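PDB 4GOQ: hypothetical protein from Caulobacter crescentus, which is of unknown function and belongs to the DUF1491 family, folding as a single chain with two helices and a mixed beta-sheet. Local coordinates for residues A[38-43]-A[92-97]; A[26-31]-A[88-93]. One frame throughout, in Å; residues are numbered along the deposited sequence.

In the fold
Both contacts use strand 91-97, contact 2 together with the loop before it; the strand is second in the order across a mixed sheet: 23-28, 91-97, 37-43, 48-56, 62-65. Contact 1 (38-43 with 92-97) joins it to its parallel neighbour, and the centre of contact 1 lies about 6 Å from the centre of the chain. Contact 2 (26-31 with 88-93) joins it to antiparallel 23-28, one of the two outermost strands, and the loop that follows. Their centres lie about 13 Å apart, and they share Val92 and Val93. They also touch directly: Leu38 N probably hydrogen-bonds to Trp91 O at 2.9 Å. A glycerol, probably from crystallisation, sits about 4 Å from the Lys40 side chain.

Contact 1: residues A[38-43]-A[92-97]; sequences LVKAVD and VVEIED
Lys40 NZ is gripped by three carboxylates: Glu94 OE2 across the strands at 2.8 Å, and Asp77 and Glu73 from beyond them. The Lys40 chain is extended, with CG anti to the backbone N (chi1 -177°), and runs side by side with Glu94. NZ meets OE2 from above the carboxylate plane, 48° out of it, while Lys40 CD lies 3.4 Å from the same oxygen. A long, flexible cation suits this place: its extended methylenes stand off the sheet beside Glu94 and carry the charge out to OE2, where it would help offset the gathered acids. On the same face, Val42 CB rests 3.8 Å from Glu96 CG.

Beneath these side chains runs a parallel ladder of five backbone bonds, of which Val42 N to Ile95 O is the shortest at 2.7 Å and almost straight (178°). On the other face Val39 CG1 meets Ile95 CD1 at 4.0 Å, branched residues that favour extended backbone and fill the core. Asp97, near the strand end, pairs with Arg101. Helix 6-19 covers the Val39, Val93 and Ile95 face through Leu13 and Val10; strand 48-56 flanks 38-43, and strand 23-28 flanks 92-97.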
loop_
_atom_site.group_PDB
_atom_site.type_symbol
_atom_site.label_atom_id
_atom_site.label_comp_id
_atom_site.label_asym_id
_atom_site.label_seq_id
_atom_site.Cartn_x
_atom_site.Cartn_y
_atom_site.Cartn_z
ATOM N N LEU A 38 4.186 1.671 0.100
ATOM C CA LEU A 38 3.304 1.482 1.244
ATOM C C LEU A 38 1.897 1.551 0.715
ATOM O O LEU A 38 1.571 2.502 0.022
ATOM C CB LEU A 38 3.470 2.556 2.347
ATOM C CG LEU A 38 4.647 2.513 3.294
ATOM C CD1 LEU A 38 4.437 3.557 4.411
ATOM C CD2 LEU A 38 4.835 1.113 3.927
ATOM N N VAL A 39 1.044 0.595 1.070
ATOM C CA VAL A 39 -0.352 0.633 0.650
ATOM C C VAL A 39 -1.226 0.753 1.890
ATOM O O VAL A 39 -1.147 -0.097 2.768
ATOM C CB VAL A 39 -0.757 -0.599 -0.208
ATOM C CG1 VAL A 39 -2.246 -0.556 -0.575
ATOM C CG2 VAL A 39 0.109 -0.706 -1.455
ATOM N N LYS A 40 -2.043 1.805 1.950
ATOM C CA LYS A 40 -3.010 2.024 3.028
ATOM C C LYS A 40 -4.381 1.649 2.501
ATOM O O LYS A 40 -4.884 2.323 1.615
ATOM C CB LYS A 40 -2.982 3.490 3.481
ATOM C CG LYS A 40 -3.932 3.774 4.661
ATOM C CD LYS A 40 -3.879 5.303 4.910
ATOM C CE LYS A 40 -4.808 5.769 5.959
ATOM N NZ LYS A 40 -4.925 7.261 5.922
ATOM N N ALA A 41 -4.981 0.568 3.020
ATOM C CA ALA A 41 -6.295 0.117 2.564
ATOM C C ALA A 41 -7.336 0.478 3.618
ATOM O O ALA A 41 -7.254 0.012 4.745
ATOM C CB ALA A 41 -6.270 -1.384 2.302
ATOM N N VAL A 42 -8.260 1.365 3.268
ATOM C CA VAL A 42 -9.277 1.857 4.197
ATOM C C VAL A 42 -10.593 1.171 3.891
ATOM O O VAL A 42 -11.051 1.205 2.743
ATOM C CB VAL A 42 -9.419 3.416 4.150
ATOM C CG1 VAL A 42 -10.516 3.909 5.106
ATOM C CG2 VAL A 42 -8.091 4.106 4.459
ATOM N N ASP A 43 -11.196 0.558 4.931
ATOM C CA ASP A 43 -12.497 -0.110 4.863
ATOM C C ASP A 43 -13.522 0.911 5.304
ATOM O O ASP A 43 -13.597 1.256 6.490
ATOM C CB ASP A 43 -12.511 -1.399 5.719
ATOM C CG ASP A 43 -13.743 -2.305 5.566
ATOM O OD1 ASP A 43 -14.847 -1.775 5.279
ATOM O OD2 ASP A 43 -13.605 -3.541 5.771
ATOM N N VAL A 92 3.440 6.029 -1.544
ATOM C CA VAL A 92 2.346 5.740 -0.629
ATOM C C VAL A 92 1.097 5.755 -1.480
ATOM O O VAL A 92 0.848 6.734 -2.193
ATOM C CB VAL A 92 2.242 6.694 0.603
ATOM C CG1 VAL A 92 1.031 6.318 1.482
ATOM C CG2 VAL A 92 3.538 6.671 1.440
ATOM N N VAL A 93 0.316 4.671 -1.412
ATOM C CA VAL A 93 -0.909 4.533 -2.185
ATOM C C VAL A 93 -2.038 4.337 -1.211
ATOM O O VAL A 93 -1.949 3.464 -0.340
ATOM C CB VAL A 93 -0.833 3.368 -3.223
ATOM C CG1 VAL A 93 -2.179 3.199 -3.920
ATOM C CG2 VAL A 93 0.276 3.616 -4.263
ATOM N N GLU A 94 -3.081 5.167 -1.314
ATOM C CA GLU A 94 -4.219 5.031 -0.395
ATOM C C GLU A 94 -5.405 4.536 -1.203
ATOM O O GLU A 94 -5.678 5.041 -2.295
ATOM C CB GLU A 94 -4.502 6.389 0.312
ATOM C CG GLU A 94 -5.565 6.318 1.387
ATOM C CD GLU A 94 -5.606 7.534 2.303
ATOM O OE1 GLU A 94 -5.124 8.611 1.889
ATOM O OE2 GLU A 94 -6.123 7.411 3.435
ATOM N N ILE A 95 -6.047 3.469 -0.710
ATOM C CA ILE A 95 -7.190 2.865 -1.370
ATOM C C ILE A 95 -8.354 2.885 -0.388
ATOM O O ILE A 95 -8.238 2.368 0.723
ATOM C CB ILE A 95 -6.861 1.429 -1.880
ATOM C CG1 ILE A 95 -5.706 1.448 -2.951
ATOM C CG2 ILE A 95 -8.130 0.748 -2.425
ATOM C CD1 ILE A 95 -5.139 0.149 -3.260
ATOM N N GLU A 96 -9.465 3.475 -0.807
ATOM C CA GLU A 96 -10.671 3.558 -0.012
ATOM C C GLU A 96 -11.732 2.713 -0.685
ATOM O O GLU A 96 -12.149 2.994 -1.809
ATOM C CB GLU A 96 -11.107 5.008 0.167
ATOM C CG GLU A 96 -10.362 5.734 1.273
ATOM C CD GLU A 96 -10.759 7.187 1.436
ATOM O OE1 GLU A 96 -10.275 8.030 0.647
ATOM O OE2 GLU A 96 -11.550 7.485 2.360
ATOM N N ASP A 97 -12.113 1.622 -0.027
ATOM C CA ASP A 97 -13.041 0.678 -0.609
ATOM C C ASP A 97 -14.122 0.300 0.381
ATOM O O ASP A 97 -13.843 0.149 1.574
ATOM C CB ASP A 97 -12.277 -0.577 -1.077
ATOM C CG ASP A 97 -13.153 -1.625 -1.737
ATOM O OD1 ASP A 97 -13.728 -1.333 -2.815
ATOM O OD2 ASP A 97 -13.247 -2.744 -1.193
#

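Contact 2: residues A[26-31]-A[88-93]; sequences VARKGD and PDIWVV
Trp91 lays its indole against the backbone of Gly30, whose CA sits over the face of the five-membered ring, 3.6 Å from its centroid. Gly30 N lies above the same face, offset toward the rim. Glycine suits the place because a CB would run into Asp89 O and the indole. Lys29 CG reaches the six-membered ring off-centre, 3.7 Å from CH2, and Val26 CG1 touches CE3 obliquely. At the edge, NE1 donates to Asp31 O at 2.9 Å in an almost straight bond (175°), with the oxygen in the ring plane. An alanine in place of Trp91 would probably leave Asp31 O without this donor and open a gap beside Gly30, Lys29 and Val26.

Arg28 secures the loop preceding the strand. Its chain is extended from CG to NE, with CG anti to the backbone N (chi1 -166°), and its guanidinium has two carbonyl oxygens in its plane. NH1 bonds to Ile90 O at 2.7 Å, on a lone pair, and shares Pro88 O with NH2 in an end-on grip. Arginine suits the task, since its several N-H groups can serve neighbouring carbonyls at once. Asp31 N adds a bond to Asp89 O (2.9 Å), while Asp31 OD2 turns to Ala34 N.

The backbone sets the register: Val92 O accepts from both Ala27 N (2.8 Å) and Arg28 N (3.1 Å), and Val92 N returns a bond to Arg28 O. Further out, helix 6-19 touches Val26 and Trp91, and helix 74-86 packs against Arg28 and Ile90. Two successive residues, Ala27 and Arg28, facing Val92 make a classic beta bulge, here in 23-28, one of the two outermost strands of the mixed sheet, where it joins antiparallel strand 91-97.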
loop_
_atom_site.group_PDB
_atom_site.type_symbol
_atom_site.label_atom_id
_atom_site.label_comp_id
_atom_site.label_asym_id
_atom_site.label_seq_id
_atom_site.Cartn_x
_atom_site.Cartn_y
_atom_site.Cartn_z
ATOM N N VAL A 26 -2.466 8.256 -5.304
ATOM C CA VAL A 26 -1.053 8.231 -4.961
ATOM C C VAL A 26 -0.887 9.364 -3.936
ATOM O O VAL A 26 -0.981 10.545 -4.295
ATOM C CB VAL A 26 -0.161 8.393 -6.217
ATOM C CG1 VAL A 26 1.299 8.609 -5.810
ATOM C CG2 VAL A 26 -0.287 7.164 -7.131
ATOM N N ALA A 27 -0.677 8.995 -2.673
ATOM C CA ALA A 27 -0.487 9.947 -1.564
ATOM C C ALA A 27 0.951 10.421 -1.505
ATOM O O ALA A 27 1.223 11.474 -0.948
ATOM C CB ALA A 27 -0.887 9.319 -0.248
ATOM N N ARG A 28 1.873 9.640 -2.066
ATOM C CA ARG A 28 3.279 10.046 -2.176
ATOM C C ARG A 28 3.882 9.393 -3.413
ATOM O O ARG A 28 3.849 8.170 -3.562
ATOM C CB ARG A 28 4.105 9.732 -0.910
ATOM C CG ARG A 28 5.455 10.445 -0.903
ATOM C CD ARG A 28 6.305 10.093 0.314
ATOM N NE ARG A 28 7.501 10.960 0.437
ATOM C CZ ARG A 28 8.672 10.734 -0.157
ATOM N NH1 ARG A 28 8.835 9.678 -0.945
ATOM N NH2 ARG A 28 9.684 11.573 0.017
ATOM N N LYS A 29 4.411 10.214 -4.305
ATOM C CA LYS A 29 5.041 9.712 -5.519
ATOM C C LYS A 29 6.518 9.506 -5.229
ATOM O O LYS A 29 7.236 10.493 -5.063
ATOM C CB LYS A 29 4.828 10.738 -6.664
ATOM C CG LYS A 29 5.063 10.181 -8.061
ATOM C CD LYS A 29 4.734 11.216 -9.143
ATOM C CE LYS A 29 5.837 12.234 -9.355
ATOM N NZ LYS A 29 5.368 13.399 -10.154
ATOM N N GLY A 30 6.962 8.248 -5.158
ATOM C CA GLY A 30 8.369 7.967 -4.893
ATOM C C GLY A 30 9.196 7.785 -6.153
ATOM O O GLY A 30 8.786 8.233 -7.234
ATOM N N ASP A 31 10.376 7.133 -6.018
ATOM C CA ASP A 31 11.280 6.864 -7.136
ATOM C C ASP A 31 10.591 5.950 -8.164
ATOM O O ASP A 31 10.127 4.861 -7.818
ATOM C CB ASP A 31 12.627 6.250 -6.671
ATOM C CG ASP A 31 13.584 5.978 -7.826
ATOM O OD1 ASP A 31 14.084 6.951 -8.417
ATOM O OD2 ASP A 31 13.739 4.791 -8.212
ATOM N N PRO A 88 13.210 8.309 1.604
ATOM C CA PRO A 88 12.657 9.402 0.779
ATOM C C PRO A 88 12.245 8.993 -0.647
ATOM O O PRO A 88 11.637 9.810 -1.337
ATOM C CB PRO A 88 13.818 10.414 0.738
ATOM C CG PRO A 88 14.584 10.127 2.020
ATOM C CD PRO A 88 14.583 8.632 2.043
ATOM N N ASP A 89 12.539 7.745 -1.087
ATOM C CA ASP A 89 12.144 7.235 -2.419
ATOM C C ASP A 89 10.805 6.459 -2.360
ATOM O O ASP A 89 10.360 5.890 -3.375
ATOM C CB ASP A 89 13.251 6.295 -2.960
ATOM C CG ASP A 89 14.509 7.000 -3.447
ATOM O OD1 ASP A 89 14.450 8.228 -3.690
ATOM O OD2 ASP A 89 15.534 6.313 -3.640
ATOM N N ILE A 90 10.202 6.371 -1.165
ATOM C CA ILE A 90 8.992 5.565 -0.977
ATOM C C ILE A 90 7.712 6.186 -1.608
ATOM O O ILE A 90 7.489 7.404 -1.587
ATOM C CB ILE A 90 8.759 5.231 0.533
ATOM C CG1 ILE A 90 7.996 3.908 0.699
ATOM C CG2 ILE A 90 8.090 6.406 1.319
ATOM C CD1 ILE A 90 8.000 3.290 2.191
ATOM N N TRP A 91 6.872 5.297 -2.143
ATOM C CA TRP A 91 5.539 5.585 -2.643
ATOM C C TRP A 91 4.550 5.298 -1.553
ATOM O O TRP A 91 4.774 4.406 -0.733
ATOM C CB TRP A 91 5.187 4.683 -3.846
ATOM C CG TRP A 91 5.924 5.006 -5.113
ATOM C CD1 TRP A 91 7.231 4.751 -5.392
ATOM C CD2 TRP A 91 5.353 5.550 -6.303
ATOM N NE1 TRP A 91 7.518 5.117 -6.688
ATOM C CE2 TRP A 91 6.384 5.622 -7.267
ATOM C CE3 TRP A 91 4.065 6.003 -6.646
ATOM C CZ2 TRP A 91 6.170 6.114 -8.562
ATOM C CZ3 TRP A 91 3.852 6.508 -7.921
ATOM C CH2 TRP A 91 4.897 6.557 -8.866
ATOM N N VAL A 92 3.440 6.029 -1.544
ATOM C CA VAL A 92 2.346 5.740 -0.629
ATOM C C VAL A 92 1.097 5.755 -1.480
ATOM O O VAL A 92 0.848 6.734 -2.193
ATOM C CB VAL A 92 2.242 6.694 0.603
ATOM C CG1 VAL A 92 1.031 6.318 1.482
ATOM C CG2 VAL A 92 3.538 6.671 1.440
ATOM N N VAL A 93 0.316 4.671 -1.412
ATOM C CA VAL A 93 -0.909 4.533 -2.185
ATOM C C VAL A 93 -2.038 4.337 -1.211
ATOM O O VAL A 93 -1.949 3.464 -0.340
ATOM C CB VAL A 93 -0.833 3.368 -3.223
ATOM C CG1 VAL A 93 -2.179 3.199 -3.920
ATOM C CG2 VAL A 93 0.276 3.616 -4.263
#